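Local coordinates for cephalosporin acylase (Bacillus halodurans, PDB 2NLZ), which probably cleaves or transfers amide-linked acyl groups, as expected of a cephalosporin acylase related to gamma-glutamyltranspeptidases, at residues Gly69-Leu75 against Val371-Asn377. The protein carries 1 engineered substitution. Coordinates in Å, arbitrary orientation, origin at the centre of the assembly. Residue numbers count along the deposited sequence, not the author numbering.
Sequences GSDAFAL and VSFIQSN
Two buried, neighbouring strands pair antiparallel in the central sheet, Asp-71 to Leu-75 against Val-371 to Ser-376, their axes 4.7 Å apart at 168°. Both backbones are extended. Hydrogen-bonded pairs are Phe-73/Ile-374 (Phe-73 N to Ile-374 O 2.8 Å, Ile-374 N to Phe-73 O 3.0 Å), Leu-75/Ser-372 (Leu-75 N to Ser-372 O 2.9 Å, Ser-372 N to Leu-75 O 2.8 Å) and Asp-71/Ser-376, looser: Ser-376 N to Asp-71 O 3.2 Å, the return bond weak. Between them lie the non-hydrogen-bonded pairs Ala-72/Gln-375 and Ala-74/Phe-373. Here the t rotamer of Phe-373 lays its ring beside both alanines, CZ 3.6 Å from Ala-72 CB; helices 47-61 and 122-133 cover this face. On the other, Phe-73 CB meets Ile-374 CG2 at 3.9 Å, the Phe-73 ring turning off to stack edge-to-face with His-419. Beyond the ladder, Ser-70 OG lies 2.8 Å from Asn-377 OD1 and also reaches Gly-67 O, while Asn-377 ND2 bonds to Phe-381 O. Such a helix-covered antiparallel sheet is consistent with half the alpha-beta-beta-alpha sandwich of Ntn hydrolases, this family's clan.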
ATOM      1  N   GLY D  69      28.399 -13.522 -29.732  1.00 23.36           N
ATOM      2  CA  GLY D  69      28.255 -14.970 -29.826  1.00 28.23           C
ATOM      3  C   GLY D  69      26.902 -15.516 -29.396  1.00 32.92           C
ATOM      4  O   GLY D  69      26.804 -16.677 -28.986  1.00 28.40           O
ATOM      5  N   SER D  70      25.862 -14.686 -29.498  1.00 36.16           N
ATOM      6  CA  SER D  70      24.491 -15.097 -29.180  1.00 39.85           C
ATOM      7  C   SER D  70      23.828 -15.741 -30.375  1.00 38.68           C
ATOM      8  O   SER D  70      24.350 -15.674 -31.484  1.00 46.36           O
ATOM      9  CB  SER D  70      23.662 -13.877 -28.773  1.00 34.84           C
ATOM     10  OG  SER D  70      24.048 -13.384 -27.500  1.00 51.64           O
ATOM     11  N   ASP D  71      22.681 -16.372 -30.159  1.00 29.94           N
ATOM     12  CA  ASP D  71      21.735 -16.497 -31.272  1.00 39.93           C
ATOM     13  C   ASP D  71      20.516 -15.602 -31.055  1.00 33.62           C
ATOM     14  O   ASP D  71      20.369 -15.024 -29.977  1.00 27.03           O
ATOM     15  CB  ASP D  71      21.402 -17.949 -31.703  1.00 43.70           C
ATOM     16  CG  ASP D  71      21.201 -18.891 -30.560  1.00 43.91           C
ATOM     17  OD1 ASP D  71      21.509 -20.081 -30.758  1.00 22.20           O
ATOM     18  OD2 ASP D  71      20.741 -18.465 -29.483  1.00 68.16           O
ATOM     19  N   ALA D  72      19.682 -15.463 -32.089  1.00 25.75           N
ATOM     20  CA  ALA D  72      18.582 -14.495 -32.087  1.00 20.94           C
ATOM     21  C   ALA D  72      17.288 -15.047 -32.678  1.00 24.35           C
ATOM     22  O   ALA D  72      17.292 -16.080 -33.332  1.00 35.22           O
ATOM     23  CB  ALA D  72      19.001 -13.243 -32.839  1.00 15.23           C
ATOM     24  N   PHE D  73      16.182 -14.347 -32.442  1.00 21.43           N
ATOM     25  CA  PHE D  73      14.883 -14.684 -33.039  1.00 20.77           C
ATOM     26  C   PHE D  73      14.115 -13.402 -33.347  1.00 22.99           C
ATOM     27  O   PHE D  73      14.268 -12.389 -32.642  1.00 24.96           O
ATOM     28  CB  PHE D  73      14.043 -15.540 -32.090  1.00 13.91           C
ATOM     29  CG  PHE D  73      14.414 -17.001 -32.071  1.00 19.82           C
ATOM     30  CD1 PHE D  73      13.740 -17.909 -32.862  1.00 22.29           C
ATOM     31  CD2 PHE D  73      15.408 -17.477 -31.214  1.00 25.98           C
ATOM     32  CE1 PHE D  73      14.061 -19.258 -32.818  1.00 21.90           C
ATOM     33  CE2 PHE D  73      15.745 -18.828 -31.168  1.00 10.76           C
ATOM     34  CZ  PHE D  73      15.068 -19.718 -31.970  1.00 25.85           C
ATOM     35  N   ALA D  74      13.275 -13.442 -34.383  1.00 20.27           N
ATOM     36  CA  ALA D  74      12.480 -12.260 -34.746  1.00 18.35           C
ATOM     37  C   ALA D  74      11.134 -12.574 -35.365  1.00 21.26           C
ATOM     38  O   ALA D  74      11.001 -13.516 -36.148  1.00 27.33           O
ATOM     39  CB  ALA D  74      13.266 -11.324 -35.657  1.00 18.50           C
ATOM     40  N   LEU D  75      10.135 -11.789 -34.971  1.00 18.75           N
ATOM     41  CA  LEU D  75       8.880 -11.714 -35.690  1.00 18.93           C
ATOM     42  C   LEU D  75       8.800 -10.312 -36.260  1.00 30.46           C
ATOM     43  O   LEU D  75       8.730  -9.333 -35.515  1.00 30.52           O
ATOM     44  CB  LEU D  75       7.680 -12.017 -34.790  1.00 14.06           C
ATOM     45  CG  LEU D  75       7.303 -13.495 -34.610  1.00 26.29           C
ATOM     46  CD1 LEU D  75       6.123 -13.675 -33.675  1.00 28.95           C
ATOM     47  CD2 LEU D  75       7.000 -14.122 -35.957  1.00 33.00           C
ATOM     48  N   VAL D 371       8.678  -4.805 -35.399  1.00 20.33           N
ATOM     49  CA  VAL D 371       9.464  -6.006 -35.084  1.00 24.32           C
ATOM     50  C   VAL D 371       9.562  -6.366 -33.604  1.00 21.83           C
ATOM     51  O   VAL D 371       9.743  -5.508 -32.745  1.00 31.30           O
ATOM     52  CB  VAL D 371      10.867  -6.045 -35.801  1.00 30.93           C
ATOM     53  CG1 VAL D 371      11.324  -4.664 -36.211  1.00 28.50           C
ATOM     54  CG2 VAL D 371      11.938  -6.778 -34.961  1.00 18.19           C
ATOM     55  N   SER D 372       9.403  -7.659 -33.343  1.00 22.89           N
ATOM     56  CA  SER D 372       9.698  -8.284 -32.069  1.00 16.37           C
ATOM     57  C   SER D 372      11.043  -8.992 -32.212  1.00 19.05           C
ATOM     58  O   SER D 372      11.153  -9.949 -32.970  1.00 24.87           O
ATOM     59  CB  SER D 372       8.614  -9.314 -31.766  1.00 16.78           C
ATOM     60  OG  SER D 372       8.718  -9.854 -30.460  1.00 27.04           O
ATOM     61  N   PHE D 373      12.062  -8.515 -31.501  1.00 14.52           N
ATOM     62  CA  PHE D 373      13.412  -9.068 -31.616  1.00 20.99           C
ATOM     63  C   PHE D 373      13.935  -9.459 -30.265  1.00 24.15           C
ATOM     64  O   PHE D 373      13.771  -8.721 -29.302  1.00 36.08           O
ATOM     65  CB  PHE D 373      14.386  -8.047 -32.217  1.00 23.74           C
ATOM     66  CG  PHE D 373      15.712  -8.632 -32.609  1.00 25.49           C
ATOM     67  CD1 PHE D 373      15.917  -9.122 -33.896  1.00 23.18           C
ATOM     68  CD2 PHE D 373      16.761  -8.706 -31.692  1.00 23.03           C
ATOM     69  CE1 PHE D 373      17.145  -9.674 -34.262  1.00 13.75           C
ATOM     70  CE2 PHE D 373      17.993  -9.262 -32.048  1.00 25.67           C
ATOM     71  CZ  PHE D 373      18.190  -9.736 -33.335  1.00 30.23           C
ATOM     72  N   ILE D 374      14.616 -10.598 -30.211  1.00 21.52           N
ATOM     73  CA  ILE D 374      15.175 -11.084 -28.971  1.00 24.99           C
ATOM     74  C   ILE D 374      16.468 -11.876 -29.231  1.00 29.06           C
ATOM     75  O   ILE D 374      16.543 -12.643 -30.196  1.00 32.94           O
ATOM     76  CB  ILE D 374      14.098 -11.897 -28.228  1.00 23.71           C
ATOM     77  CG1 ILE D 374      14.530 -12.274 -26.817  1.00 36.12           C
ATOM     78  CG2 ILE D 374      13.683 -13.091 -29.036  1.00 15.70           C
ATOM     79  CD1 ILE D 374      13.364 -12.589 -25.920  1.00 42.97           C
ATOM     80  N   GLN D 375      17.498 -11.664 -28.409  1.00 21.33           N
ATOM     81  CA  GLN D 375      18.734 -12.467 -28.511  1.00 28.34           C
ATOM     82  C   GLN D 375      19.350 -12.754 -27.150  1.00 27.65           C
ATOM     83  O   GLN D 375      19.179 -11.973 -26.223  1.00 22.03           O
ATOM     84  CB  GLN D 375      19.772 -11.837 -29.468  1.00 27.29           C
ATOM     85  CG  GLN D 375      20.404 -10.557 -28.990  1.00 20.29           C
ATOM     86  CD  GLN D 375      21.309  -9.916 -30.003  1.00 21.96           C
ATOM     87  OE1 GLN D 375      21.097 -10.033 -31.206  1.00 27.35           O
ATOM     88  NE2 GLN D 375      22.321  -9.209 -29.522  1.00  9.81           N
ATOM     89  N   SER D 376      20.073 -13.870 -27.042  1.00 26.72           N
ATOM     90  CA  SER D 376      20.657 -14.285 -25.768  1.00 32.00           C
ATOM     91  C   SER D 376      21.884 -15.194 -25.897  1.00 32.77           C
ATOM     92  O   SER D 376      22.040 -15.922 -26.875  1.00 35.61           O
ATOM     93  CB  SER D 376      19.588 -14.972 -24.913  1.00 32.68           C
ATOM     94  OG  SER D 376      20.119 -15.598 -23.764  1.00 40.91           O
ATOM     95  N   ASN D 377      22.742 -15.131 -24.880  1.00 32.13           N
ATOM     96  CA  ASN D 377      23.820 -16.086 -24.677  1.00 28.38           C
ATOM     97  C   ASN D 377      23.390 -17.230 -23.761  1.00 31.50           C
ATOM     98  O   ASN D 377      24.223 -17.938 -23.200  1.00 33.49           O
ATOM     99  CB  ASN D 377      25.032 -15.376 -24.086  1.00 30.41           C
ATOM    100  CG  ASN D 377      26.060 -15.019 -25.135  1.00 32.95           C
ATOM    101  OD1 ASN D 377      25.799 -15.149 -26.324  1.00 27.83           O
ATOM    102  ND2 ASN D 377      27.246 -14.579 -24.699  1.00 30.07           N
TER